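Local coordinates for capsid fiber protein (Bacillus phage phi29, PDB 6QYY) that forms the head fibers of the phage, here as the N-terminal base of three chains that probably attaches the fiber to the phage head, at residues S4-A9 / G50-V55; N12-R17 / I30-E35; L18-Q23 / I38-A43. All coordinates share one frame; numbering follows the deposited sequence.

Interaction 1 of 3, residues S4-A9 / G50-V55; sequences SFTARA and GDLTQV
Val55 sets its CB over one face of the Phe5 ring, 4.0 Å from the ring centroid, in a CH-pi contact between two neighbours of an antiparallel beta pair. The pair joins strand 3-9 to strand 52-57, which lies at one end of the five-stranded mixed sheet within this chain. The Phe5 and Val55 side chains run side by side and point the same way. Phe5 CG sits between its backbone N and carbonyl carbon (chi1 70°), the crowded position, from which the ring comes over toward Val55. Val55 turns CG1 to the rim of the ring, 3.8 Å from Phe5 CE2. The other methyl of Val55, CG2, packs on Ala7 CB. Phe5, Ala7, Thr53 and Val55 thus share one face of the sheet; the same phenyl ring meets Tyr21 edge-to-face and touches Val99 of a second subunit.

Two hydrogen-bonded pairs, Phe5 with Val55 and Ala7 with Thr53, alternate with the non-hydrogen-bonded pairs Thr6-Gln54 and Arg8-Leu52. Ala7 N donates almost straight to Thr53 O at 2.9 Å. At the far end Ala9 N binds Asp51 O and Gly50 N binds Ala9 O, so the pairing runs on into the loop before Leu52.

The opposite face carries Thr6, Arg8, Leu52 and Gln54. Thr6 CG2 meets Leu52 CD2 at 3.9 Å. The arginine side chain leaves with CG anti to the backbone N (chi1 -175°) and bends at chi3, and its guanidinium lies across Leu52, whose CD2 sits over one face, off toward the rim and 3.5 Å from Arg8 NH2. The edge of the same group is used in another way: Arg8 NH1 donates to Gly50 O at 3.0 Å, with the oxygen only 7° out of the guanidinium plane.

Interaction 2 of 3, residues N12-R17 / I30-E35; sequences NVMAYR and ISHAAE
The imidazole of His32 is met at its edge by the backbone N-H of Met14 and over one face by the carbonyl oxygen of Asn12. Asn12 O stands 3.6 Å above the ring plane, displaced toward the rim beside CE1, and a water also lies over the rim at much the same height. Arg17 reaches the ring obliquely with its aliphatic base, CB lying 3.6 Å from His32 CD2 and CG close to NE2. The guanidinium and imidazole planes are 34° apart. The ring extends from the end of strand 28-32 toward the loop between strands 3-9 and 18-23.

The direct hydrogen bond of the contact runs from Met14 N to His32 NE2, 3.0 Å long and nearly straight at 171°, with the donor tilted 16° from the ring plane. A second link passes through the water, which donates to Asn12 O at 2.7 Å and accepts from His32 N. One histidine therefore holds the loop through both its backbone and its ring. Next to this bond along the chain, Val13 CG2 packs on Ser31 CA at 3.9 Å, with Ile30 CD1 a little farther off.

Beyond the ring, Met14 to Arg17 form a type II beta turn closed by a weak Arg17 N to Met14 O bond. Arg17 bends at chi2, and its NH1 finds its polar partner in Asp82 O, while Asn12 OD1 accepts from Lys49 N.

Because NE2 accepts the amide proton of Met14, it must carry a lone pair, which is consistent with a neutral imidazole protonated on ND1. The guanidinium of Arg17, with Arg17 NH1 4.7 Å from His32 NE2, would probably also disfavour a positive charge on the ring.

Interaction 3 of 3, residues L18-Q23 / I38-A43; sequences LLAYSQ and IPDYVA
Tyr21 lays one face of its ring over Asp40 CB, which sits 4.1 Å from the ring centroid in a CH-pi contact made by a residue of a classic beta bulge. In this bulge Asp40 and Tyr41 both face Leu19, where the short strand 41-42, outermost in the mixed sheet within this chain, pairs with strand 18-23. Leu19 O accepts from both Asp40 N, at 2.8 Å, and Tyr41 N, while Leu19 N donates to Tyr41 O.

The Tyr21 and Asp40 side chains slide past each other in opposite directions, ring and carboxylate planes 36° apart. Tyr21 and Tyr41 instead lie side by side, pointing the same way, with Tyr21 CZ 3.7 Å from Tyr41 CB. Tyr21 OH is buried without a polar partner, whereas Tyr41 OH is hydrogen-bonded to Tyr58 N.

Leu19, with CG anti to the carbonyl carbon (chi1 -61°) and CD1 anti to CA (chi2 174°), brings CD1 and CD2 to Ala43 CB, each at 3.9 Å. On the other face of the sheet Leu18 CB touches Pro39 CB, both near Trp63 of strand 62-66. The bulge residue Asp40 also bonds through its carboxylate: its OD2 takes Tyr21 N on the anti lone pair at 2.6 Å.

Overall arrangement
From the N terminus, strand 3-9 leads into the loop 12-17, strands 18-23 and 28-32, the segment 38-43 and then strand 52-57. Interaction 1 closes the widest loop, bringing 50-55 back to 4-9, and both other contacts nest inside it. Interactions 2 and 3 cross, since 18-23 lies between 12-17 and 30-35, and 30-35 lies between 18-23 and 38-43. All three reach the same mixed sheet: interactions 1 and 3 pair its outermost strands within this chain with their inner neighbours, and interaction 2 fastens a connecting loop to strand 28-32. Ile30 packs against Ala7 and Thr53, Tyr21 against Phe5 and Val55, and Val13 against Leu19, joining the three contacts.

Interaction 1 of 3, residues S4-A9 / G50-V55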
ATOM      1  N   SER A   4       3.507  12.909   9.687  1.00 28.07           N
ATOM      2  CA  SER A   4       4.640  12.937  10.607  1.00 29.57           C
ATOM      3  C   SER A   4       4.188  12.695  12.041  1.00 32.81           C
ATOM      4  O   SER A   4       3.057  13.027  12.418  1.00 33.20           O
ATOM      5  CB  SER A   4       5.388  14.268  10.556  1.00 39.76           C
ATOM      6  OG  SER A   4       5.566  14.690   9.221  1.00 58.00           O
ATOM      7  N   PHE A   5       5.104  12.129  12.836  1.00 28.05           N
ATOM      8  CA  PHE A   5       4.918  11.957  14.269  1.00 24.91           C
ATOM      9  C   PHE A   5       6.283  11.927  14.946  1.00 27.11           C
ATOM     10  O   PHE A   5       7.318  11.700  14.310  1.00 24.84           O
ATOM     11  CB  PHE A   5       4.100  10.693  14.594  1.00 30.97           C
ATOM     12  CG  PHE A   5       4.814   9.376  14.326  1.00 24.93           C
ATOM     13  CD1 PHE A   5       5.486   8.714  15.350  1.00 31.94           C
ATOM     14  CD2 PHE A   5       4.748   8.770  13.076  1.00 35.03           C
ATOM     15  CE1 PHE A   5       6.116   7.495  15.121  1.00 38.18           C
ATOM     16  CE2 PHE A   5       5.379   7.553  12.833  1.00 28.58           C
ATOM     17  CZ  PHE A   5       6.070   6.914  13.856  1.00 34.39           C
ATOM     18  N   THR A   6       6.282  12.179  16.247  1.00 25.85           N
ATOM     19  CA  THR A   6       7.526  12.200  16.999  1.00 26.88           C
ATOM     20  C   THR A   6       7.746  10.846  17.657  1.00 28.02           C
ATOM     21  O   THR A   6       6.803  10.216  18.150  1.00 30.63           O
ATOM     22  CB  THR A   6       7.503  13.331  18.031  1.00 30.71           C
ATOM     23  OG1 THR A   6       7.514  14.577  17.322  1.00 38.75           O
ATOM     24  CG2 THR A   6       8.740  13.276  18.955  1.00 26.72           C
ATOM     25  N   ALA A   7       8.989  10.385  17.614  1.00 23.71           N
ATOM     26  CA  ALA A   7       9.373   9.117  18.201  1.00 21.55           C
ATOM     27  C   ALA A   7      10.672   9.326  18.960  1.00 22.05           C
ATOM     28  O   ALA A   7      11.359  10.334  18.788  1.00 25.38           O
ATOM     29  CB  ALA A   7       9.536   8.040  17.125  1.00 27.61           C
ATOM     30  N   ARG A   8      11.005   8.362  19.803  1.00 23.92           N
ATOM     31  CA  ARG A   8      12.285   8.345  20.496  1.00 27.66           C
ATOM     32  C   ARG A   8      13.045   7.114  20.028  1.00 27.16           C
ATOM     33  O   ARG A   8      12.472   6.031  19.925  1.00 32.20           O
ATOM     34  CB  ARG A   8      12.099   8.325  22.023  1.00 31.82           C
ATOM     35  CG  ARG A   8      13.401   8.427  22.794  1.00 35.82           C
ATOM     36  CD  ARG A   8      13.178   8.574  24.302  1.00 42.72           C
ATOM     37  NE  ARG A   8      12.236   9.639  24.668  1.00 49.43           N
ATOM     38  CZ  ARG A   8      12.565  10.915  24.861  1.00 45.48           C
ATOM     39  NH1 ARG A   8      13.819  11.319  24.702  1.00 44.06           N
ATOM     40  NH2 ARG A   8      11.636  11.795  25.207  1.00 48.34           N
ATOM     41  N   ALA A   9      14.328   7.281  19.724  1.00 29.15           N
ATOM     42  CA  ALA A   9      15.151   6.145  19.333  1.00 27.56           C
ATOM     43  C   ALA A   9      15.486   5.326  20.570  1.00 39.59           C
ATOM     44  O   ALA A   9      16.098   5.838  21.511  1.00 39.59           O
ATOM     45  CB  ALA A   9      16.426   6.627  18.646  1.00 27.61           C
ATOM     46  N   GLY A  50      18.055   7.272  22.472  1.00 33.61           N
ATOM     47  CA  GLY A  50      17.434   8.157  23.426  1.00 31.95           C
ATOM     48  C   GLY A  50      17.052   9.526  22.908  1.00 35.23           C
ATOM     49  O   GLY A  50      16.437  10.294  23.651  1.00 34.05           O
ATOM     50  N   ASP A  51      17.373   9.860  21.665  1.00 29.90           N
ATOM     51  CA  ASP A  51      17.013  11.169  21.142  1.00 28.04           C
ATOM     52  C   ASP A  51      15.627  11.141  20.524  1.00 25.71           C
ATOM     53  O   ASP A  51      15.163  10.112  20.030  1.00 29.69           O
ATOM     54  CB  ASP A  51      18.009  11.644  20.086  1.00 27.79           C
ATOM     55  CG  ASP A  51      19.276  12.226  20.695  1.00 41.56           C
ATOM     56  OD1 ASP A  51      19.372  12.286  21.943  1.00 48.88           O
ATOM     57  OD2 ASP A  51      20.169  12.630  19.920  1.00 44.66           O
ATOM     58  N   LEU A  52      14.973  12.293  20.557  1.00 28.87           N
ATOM     59  CA  LEU A  52      13.740  12.455  19.810  1.00 30.64           C
ATOM     60  C   LEU A  52      14.045  12.623  18.330  1.00 31.27           C
ATOM     61  O   LEU A  52      15.145  13.018  17.935  1.00 32.69           O
ATOM     62  CB  LEU A  52      12.949  13.658  20.305  1.00 29.48           C
ATOM     63  CG  LEU A  52      12.451  13.520  21.729  1.00 34.27           C
ATOM     64  CD1 LEU A  52      11.959  14.853  22.233  1.00 42.96           C
ATOM     65  CD2 LEU A  52      11.355  12.479  21.763  1.00 33.67           C
ATOM     66  N   THR A  53      13.046  12.309  17.509  1.00 28.20           N
ATOM     67  CA  THR A  53      13.172  12.440  16.070  1.00 26.68           C
ATOM     68  C   THR A  53      11.777  12.569  15.485  1.00 29.46           C
ATOM     69  O   THR A  53      10.805  12.054  16.037  1.00 28.76           O
ATOM     70  CB  THR A  53      13.916  11.253  15.431  1.00 30.53           C
ATOM     71  OG1 THR A  53      14.225  11.554  14.061  1.00 35.44           O
ATOM     72  CG2 THR A  53      13.097   9.983  15.491  1.00 34.19           C
ATOM     73  N   GLN A  54      11.686  13.279  14.376  1.00 26.22           N
ATOM     74  CA  GLN A  54      10.433  13.386  13.643  1.00 31.09           C
ATOM     75  C   GLN A  54      10.452  12.343  12.535  1.00 31.54           C
ATOM     76  O   GLN A  54      11.331  12.374  11.665  1.00 32.54           O
ATOM     77  CB  GLN A  54      10.239  14.793  13.080  1.00 36.53           C
ATOM     78  CG  GLN A  54       9.032  14.909  12.171  1.00 53.79           C
ATOM     79  CD  GLN A  54       8.327  16.247  12.294  1.00 66.99           C
ATOM     80  OE1 GLN A  54       8.294  16.853  13.371  1.00 71.61           O
ATOM     81  NE2 GLN A  54       7.751  16.714  11.187  1.00 70.41           N
ATOM     82  N   VAL A  55       9.497  11.421  12.579  1.00 26.26           N
ATOM     83  CA  VAL A  55       9.389  10.354  11.585  1.00 23.41           C
ATOM     84  C   VAL A  55       8.406  10.810  10.518  1.00 29.38           C
ATOM     85  O   VAL A  55       7.226  11.010  10.809  1.00 32.02           O
ATOM     86  CB  VAL A  55       8.909   9.041  12.223  1.00 27.56           C
ATOM     87  CG1 VAL A  55       8.814   7.946  11.150  1.00 31.00           C
ATOM     88  CG2 VAL A  55       9.816   8.614  13.376  1.00 28.60           C
TER

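Interaction 2 of 3, residues N12-R17 / I30-E35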
ATOM      1  N   ASN A  12      20.542   3.105  18.708  1.00 30.71           N
ATOM      2  CA  ASN A  12      21.021   3.932  17.608  1.00 32.15           C
ATOM      3  C   ASN A  12      20.382   3.493  16.294  1.00 28.50           C
ATOM      4  O   ASN A  12      20.249   2.298  16.020  1.00 30.52           O
ATOM      5  CB  ASN A  12      22.545   3.864  17.518  1.00 35.46           C
ATOM      6  CG  ASN A  12      23.229   4.533  18.701  1.00 45.78           C
ATOM      7  OD1 ASN A  12      22.921   5.678  19.051  1.00 47.29           O
ATOM      8  ND2 ASN A  12      24.170   3.829  19.311  1.00 54.45           N
ATOM      9  N   VAL A  13      19.957   4.469  15.495  1.00 28.06           N
ATOM     10  CA  VAL A  13      19.314   4.211  14.211  1.00 29.95           C
ATOM     11  C   VAL A  13      20.149   4.870  13.122  1.00 28.87           C
ATOM     12  O   VAL A  13      20.468   6.065  13.203  1.00 27.22           O
ATOM     13  CB  VAL A  13      17.862   4.724  14.183  1.00 29.35           C
ATOM     14  CG1 VAL A  13      17.314   4.746  12.754  1.00 28.03           C
ATOM     15  CG2 VAL A  13      16.970   3.872  15.089  1.00 31.72           C
ATOM     16  N   MET A  14      20.505   4.098  12.107  1.00 27.25           N
ATOM     17  CA  MET A  14      21.265   4.647  10.998  1.00 31.17           C
ATOM     18  C   MET A  14      20.356   4.894   9.806  1.00 27.07           C
ATOM     19  O   MET A  14      19.298   4.269   9.659  1.00 23.05           O
ATOM     20  CB  MET A  14      22.415   3.719  10.632  1.00 34.46           C
ATOM     21  CG  MET A  14      23.426   3.693  11.760  1.00 53.07           C
ATOM     22  SD  MET A  14      25.013   3.064  11.269  1.00 78.67           S
ATOM     23  CE  MET A  14      24.701   1.304  11.326  1.00 84.40           C
ATOM     24  N   ALA A  15      20.759   5.849   8.974  1.00 28.66           N
ATOM     25  CA  ALA A  15      19.940   6.204   7.824  1.00 23.45           C
ATOM     26  C   ALA A  15      19.850   5.029   6.860  1.00 23.45           C
ATOM     27  O   ALA A  15      20.775   4.224   6.736  1.00 26.47           O
ATOM     28  CB  ALA A  15      20.514   7.439   7.123  1.00 27.11           C
ATOM     29  N   TYR A  16      18.701   4.923   6.190  1.00 22.95           N
ATOM     30  CA  TYR A  16      18.455   3.896   5.180  1.00 20.32           C
ATOM     31  C   TYR A  16      18.433   2.498   5.778  1.00 21.01           C
ATOM     32  O   TYR A  16      18.773   1.530   5.100  1.00 21.63           O
ATOM     33  CB  TYR A  16      19.468   3.972   4.029  1.00 24.86           C
ATOM     34  CG  TYR A  16      19.617   5.403   3.588  1.00 26.08           C
ATOM     35  CD1 TYR A  16      18.498   6.115   3.157  1.00 27.64           C
ATOM     36  CD2 TYR A  16      20.832   6.084   3.702  1.00 25.36           C
ATOM     37  CE1 TYR A  16      18.580   7.448   2.794  1.00 30.65           C
ATOM     38  CE2 TYR A  16      20.929   7.442   3.326  1.00 26.87           C
ATOM     39  CZ  TYR A  16      19.790   8.103   2.878  1.00 37.02           C
ATOM     40  OH  TYR A  16      19.832   9.425   2.508  1.00 34.35           O
ATOM     41  N   ARG A  17      18.013   2.383   7.033  1.00 23.54           N
ATOM     42  CA  ARG A  17      17.823   1.090   7.666  1.00 23.97           C
ATOM     43  C   ARG A  17      16.352   0.880   7.986  1.00 24.49           C
ATOM     44  O   ARG A  17      15.604   1.831   8.247  1.00 23.22           O
ATOM     45  CB  ARG A  17      18.663   0.970   8.935  1.00 23.09           C
ATOM     46  CG  ARG A  17      20.145   1.228   8.703  1.00 22.63           C
ATOM     47  CD  ARG A  17      20.777   0.120   7.887  1.00 23.84           C
ATOM     48  NE  ARG A  17      22.203   0.363   7.662  1.00 30.71           N
ATOM     49  CZ  ARG A  17      23.167  -0.040   8.482  1.00 37.66           C
ATOM     50  NH1 ARG A  17      22.861  -0.703   9.588  1.00 36.61           N
ATOM     51  NH2 ARG A  17      24.439   0.220   8.200  1.00 41.07           N
ATOM     52  N   ILE A  30      11.536   3.868  18.160  1.00 24.65           N
ATOM     53  CA  ILE A  30      11.998   3.251  16.927  1.00 22.98           C
ATOM     54  C   ILE A  30      13.340   2.583  17.188  1.00 28.90           C
ATOM     55  O   ILE A  30      14.106   2.975  18.080  1.00 29.23           O
ATOM     56  CB  ILE A  30      12.119   4.266  15.771  1.00 22.91           C
ATOM     57  CG1 ILE A  30      13.084   5.384  16.144  1.00 25.36           C
ATOM     58  CG2 ILE A  30      10.741   4.829  15.365  1.00 23.42           C
ATOM     59  CD1 ILE A  30      13.461   6.280  14.947  1.00 31.36           C
ATOM     60  N   SER A  31      13.620   1.564  16.392  1.00 30.57           N
ATOM     61  CA  SER A  31      14.899   0.869  16.411  1.00 25.72           C
ATOM     62  C   SER A  31      14.972   0.102  15.104  1.00 24.64           C
ATOM     63  O   SER A  31      13.977  -0.020  14.386  1.00 24.83           O
ATOM     64  CB  SER A  31      15.035  -0.060  17.628  1.00 30.76           C
ATOM     65  OG  SER A  31      13.950  -0.962  17.705  1.00 32.28           O
ATOM     66  N   HIS A  32      16.162  -0.404  14.797  1.00 29.60           N
ATOM     67  CA  HIS A  32      16.317  -1.257  13.629  1.00 26.80           C
ATOM     68  C   HIS A  32      15.393  -2.459  13.724  1.00 28.38           C
ATOM     69  O   HIS A  32      15.334  -3.132  14.758  1.00 28.08           O
ATOM     70  CB  HIS A  32      17.769  -1.720  13.504  1.00 28.13           C
ATOM     71  CG  HIS A  32      18.702  -0.620  13.128  1.00 27.74           C
ATOM     72  ND1 HIS A  32      20.051  -0.653  13.408  1.00 28.59           N
ATOM     73  CD2 HIS A  32      18.472   0.559  12.504  1.00 27.80           C
ATOM     74  CE1 HIS A  32      20.614   0.460  12.970  1.00 29.43           C
ATOM     75  NE2 HIS A  32      19.678   1.210  12.414  1.00 28.45           N
ATOM     76  N   ALA A  33      14.673  -2.728  12.635  1.00 24.40           N
ATOM     77  CA  ALA A  33      13.850  -3.924  12.557  1.00 28.84           C
ATOM     78  C   ALA A  33      14.705  -5.163  12.786  1.00 31.23           C
ATOM     79  O   ALA A  33      15.863  -5.229  12.361  1.00 34.06           O
ATOM     80  CB  ALA A  33      13.156  -4.001  11.195  1.00 27.88           C
ATOM     81  N   ALA A  34      14.138  -6.136  13.492  1.00 32.56           N
ATOM     82  CA  ALA A  34      14.866  -7.357  13.800  1.00 33.44           C
ATOM     83  C   ALA A  34      15.034  -8.224  12.552  1.00 30.93           C
ATOM     84  O   ALA A  34      14.205  -8.213  11.637  1.00 34.62           O
ATOM     85  CB  ALA A  34      14.145  -8.151  14.897  1.00 36.76           C
ATOM     86  N   GLU A  35      16.121  -8.987  12.530  1.00 37.56           N
ATOM     87  CA  GLU A  35      16.414  -9.873  11.412  1.00 40.40           C
ATOM     88  C   GLU A  35      15.263 -10.849  11.154  1.00 41.29           C
ATOM     89  O   GLU A  35      14.648 -11.369  12.087  1.00 40.89           O
ATOM     90  CB  GLU A  35      17.705 -10.631  11.706  1.00 46.29           C
ATOM     91  CG  GLU A  35      18.214 -11.459  10.559  1.00 50.99           C
ATOM     92  CD  GLU A  35      19.470 -12.219  10.919  1.00 61.66           C
ATOM     93  OE1 GLU A  35      19.826 -12.241  12.118  1.00 67.51           O
ATOM     94  OE2 GLU A  35      20.105 -12.785  10.006  1.00 60.57           O
TER
HETATM   95  O   HOH W   1      18.315   0.439  16.488  1.00 31.10           O

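Interaction 3 of 3, residues L18-Q23 / I38-A43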
ATOM      1  N   LEU A  18      15.938  -0.377   7.929  1.00 24.56           N
ATOM      2  CA  LEU A  18      14.552  -0.723   8.207  1.00 25.26           C
ATOM      3  C   LEU A  18      14.251  -0.538   9.688  1.00 26.81           C
ATOM      4  O   LEU A  18      15.105  -0.799  10.542  1.00 23.17           O
ATOM      5  CB  LEU A  18      14.281  -2.177   7.804  1.00 24.25           C
ATOM      6  CG  LEU A  18      14.579  -2.454   6.325  1.00 23.97           C
ATOM      7  CD1 LEU A  18      14.751  -3.964   6.101  1.00 27.96           C
ATOM      8  CD2 LEU A  18      13.492  -1.861   5.424  1.00 25.77           C
ATOM      9  N   LEU A  19      13.030  -0.093   9.988  1.00 24.63           N
ATOM     10  CA  LEU A  19      12.638   0.276  11.343  1.00 21.00           C
ATOM     11  C   LEU A  19      11.473  -0.565  11.855  1.00 21.64           C
ATOM     12  O   LEU A  19      10.584  -0.980  11.093  1.00 23.91           O
ATOM     13  CB  LEU A  19      12.223   1.745  11.430  1.00 23.75           C
ATOM     14  CG  LEU A  19      13.240   2.821  11.082  1.00 30.04           C
ATOM     15  CD1 LEU A  19      12.540   4.193  11.099  1.00 26.46           C
ATOM     16  CD2 LEU A  19      14.416   2.764  12.060  1.00 28.23           C
ATOM     17  N   ALA A  20      11.502  -0.796  13.163  1.00 25.24           N
ATOM     18  CA  ALA A  20      10.401  -1.357  13.932  1.00 32.30           C
ATOM     19  C   ALA A  20       9.866  -0.295  14.888  1.00 30.40           C
ATOM     20  O   ALA A  20      10.641   0.382  15.575  1.00 29.03           O
ATOM     21  CB  ALA A  20      10.856  -2.588  14.727  1.00 29.22           C
ATOM     22  N   TYR A  21       8.548  -0.169  14.956  1.00 28.40           N
ATOM     23  CA  TYR A  21       7.935   0.702  15.943  1.00 26.73           C
ATOM     24  C   TYR A  21       7.617  -0.109  17.191  1.00 29.31           C
ATOM     25  O   TYR A  21       7.166  -1.253  17.098  1.00 30.86           O
ATOM     26  CB  TYR A  21       6.661   1.329  15.391  1.00 24.15           C
ATOM     27  CG  TYR A  21       6.866   2.226  14.207  1.00 26.81           C
ATOM     28  CD1 TYR A  21       8.116   2.763  13.916  1.00 26.20           C
ATOM     29  CD2 TYR A  21       5.801   2.530  13.361  1.00 27.32           C
ATOM     30  CE1 TYR A  21       8.289   3.620  12.813  1.00 28.71           C
ATOM     31  CE2 TYR A  21       5.967   3.380  12.281  1.00 24.07           C
ATOM     32  CZ  TYR A  21       7.200   3.914  12.005  1.00 29.43           C
ATOM     33  OH  TYR A  21       7.337   4.756  10.924  1.00 31.08           O
ATOM     34  N   SER A  22       7.837   0.489  18.358  1.00 26.59           N
ATOM     35  CA  SER A  22       7.565  -0.239  19.589  1.00 32.62           C
ATOM     36  C   SER A  22       7.020   0.720  20.633  1.00 33.58           C
ATOM     37  O   SER A  22       7.184   1.941  20.543  1.00 31.63           O
ATOM     38  CB  SER A  22       8.810  -0.969  20.109  1.00 41.18           C
ATOM     39  OG  SER A  22       9.734  -0.053  20.656  1.00 38.47           O
ATOM     40  N   GLN A  23       6.362   0.134  21.624  1.00 36.36           N
ATOM     41  CA  GLN A  23       5.747   0.874  22.716  1.00 38.47           C
ATOM     42  C   GLN A  23       6.825   1.328  23.693  1.00 45.70           C
ATOM     43  O   GLN A  23       7.505   0.497  24.299  1.00 46.51           O
ATOM     44  CB  GLN A  23       4.721  -0.021  23.416  1.00 44.83           C
ATOM     45  CG  GLN A  23       3.958   0.622  24.555  1.00 55.77           C
ATOM     46  CD  GLN A  23       3.221   1.875  24.136  1.00 62.30           C
ATOM     47  OE1 GLN A  23       3.055   2.797  24.928  1.00 71.14           O
ATOM     48  NE2 GLN A  23       2.761   1.911  22.890  1.00 64.89           N
ATOM     49  N   ILE A  38       9.161  -8.535   9.310  1.00 36.94           N
ATOM     50  CA  ILE A  38       8.604  -7.519   8.417  1.00 34.56           C
ATOM     51  C   ILE A  38       8.789  -6.154   9.068  1.00 32.80           C
ATOM     52  O   ILE A  38       8.296  -5.930  10.184  1.00 32.87           O
ATOM     53  CB  ILE A  38       7.119  -7.776   8.115  1.00 37.66           C
ATOM     54  CG1 ILE A  38       6.895  -9.199   7.594  1.00 43.32           C
ATOM     55  CG2 ILE A  38       6.590  -6.707   7.157  1.00 31.81           C
ATOM     56  CD1 ILE A  38       7.495  -9.470   6.229  1.00 43.91           C
ATOM     57  N   PRO A  39       9.472  -5.219   8.418  1.00 27.31           N
ATOM     58  CA  PRO A  39       9.664  -3.900   9.018  1.00 26.61           C
ATOM     59  C   PRO A  39       8.367  -3.114   9.051  1.00 30.07           C
ATOM     60  O   PRO A  39       7.425  -3.369   8.294  1.00 28.77           O
ATOM     61  CB  PRO A  39      10.683  -3.232   8.086  1.00 26.54           C
ATOM     62  CG  PRO A  39      10.430  -3.866   6.762  1.00 28.74           C
ATOM     63  CD  PRO A  39      10.086  -5.315   7.083  1.00 28.28           C
ATOM     64  N   ASP A  40       8.329  -2.142   9.957  1.00 27.09           N
ATOM     65  CA  ASP A  40       7.216  -1.199  10.017  1.00 26.75           C
ATOM     66  C   ASP A  40       7.430  -0.010   9.085  1.00 30.07           C
ATOM     67  O   ASP A  40       6.478   0.459   8.449  1.00 29.21           O
ATOM     68  CB  ASP A  40       7.014  -0.713  11.453  1.00 26.33           C
ATOM     69  CG  ASP A  40       6.605  -1.832  12.395  1.00 33.54           C
ATOM     70  OD1 ASP A  40       5.772  -2.687  11.991  1.00 38.56           O
ATOM     71  OD2 ASP A  40       7.112  -1.870  13.541  1.00 36.56           O
ATOM     72  N   TYR A  41       8.659   0.483   8.987  1.00 23.75           N
ATOM     73  CA  TYR A  41       8.965   1.584   8.082  1.00 21.02           C
ATOM     74  C   TYR A  41      10.473   1.570   7.831  1.00 28.08           C
ATOM     75  O   TYR A  41      11.131   0.546   8.039  1.00 22.34           O
ATOM     76  CB  TYR A  41       8.436   2.924   8.636  1.00 20.45           C
ATOM     77  CG  TYR A  41       8.226   3.943   7.506  1.00 24.67           C
ATOM     78  CD1 TYR A  41       7.363   3.657   6.446  1.00 24.04           C
ATOM     79  CD2 TYR A  41       8.921   5.148   7.479  1.00 26.93           C
ATOM     80  CE1 TYR A  41       7.193   4.561   5.388  1.00 28.98           C
ATOM     81  CE2 TYR A  41       8.759   6.058   6.426  1.00 29.66           C
ATOM     82  CZ  TYR A  41       7.896   5.754   5.384  1.00 29.60           C
ATOM     83  OH  TYR A  41       7.727   6.649   4.340  1.00 29.37           O
ATOM     84  N   VAL A  42      11.015   2.698   7.367  1.00 21.58           N
ATOM     85  CA  VAL A  42      12.416   2.824   6.988  1.00 24.49           C
ATOM     86  C   VAL A  42      12.917   4.199   7.422  1.00 27.56           C
ATOM     87  O   VAL A  42      12.178   5.189   7.403  1.00 23.31           O
ATOM     88  CB  VAL A  42      12.618   2.604   5.469  1.00 29.95           C
ATOM     89  CG1 VAL A  42      11.834   3.649   4.660  1.00 28.44           C
ATOM     90  CG2 VAL A  42      14.098   2.615   5.098  1.00 30.84           C
ATOM     91  N   ALA A  43      14.177   4.264   7.842  1.00 24.54           N
ATOM     92  CA  ALA A  43      14.746   5.524   8.299  1.00 26.02           C
ATOM     93  C   ALA A  43      15.363   6.253   7.118  1.00 23.76           C
ATOM     94  O   ALA A  43      15.922   5.641   6.207  1.00 23.66           O
ATOM     95  CB  ALA A  43      15.811   5.313   9.391  1.00 23.22           C
TER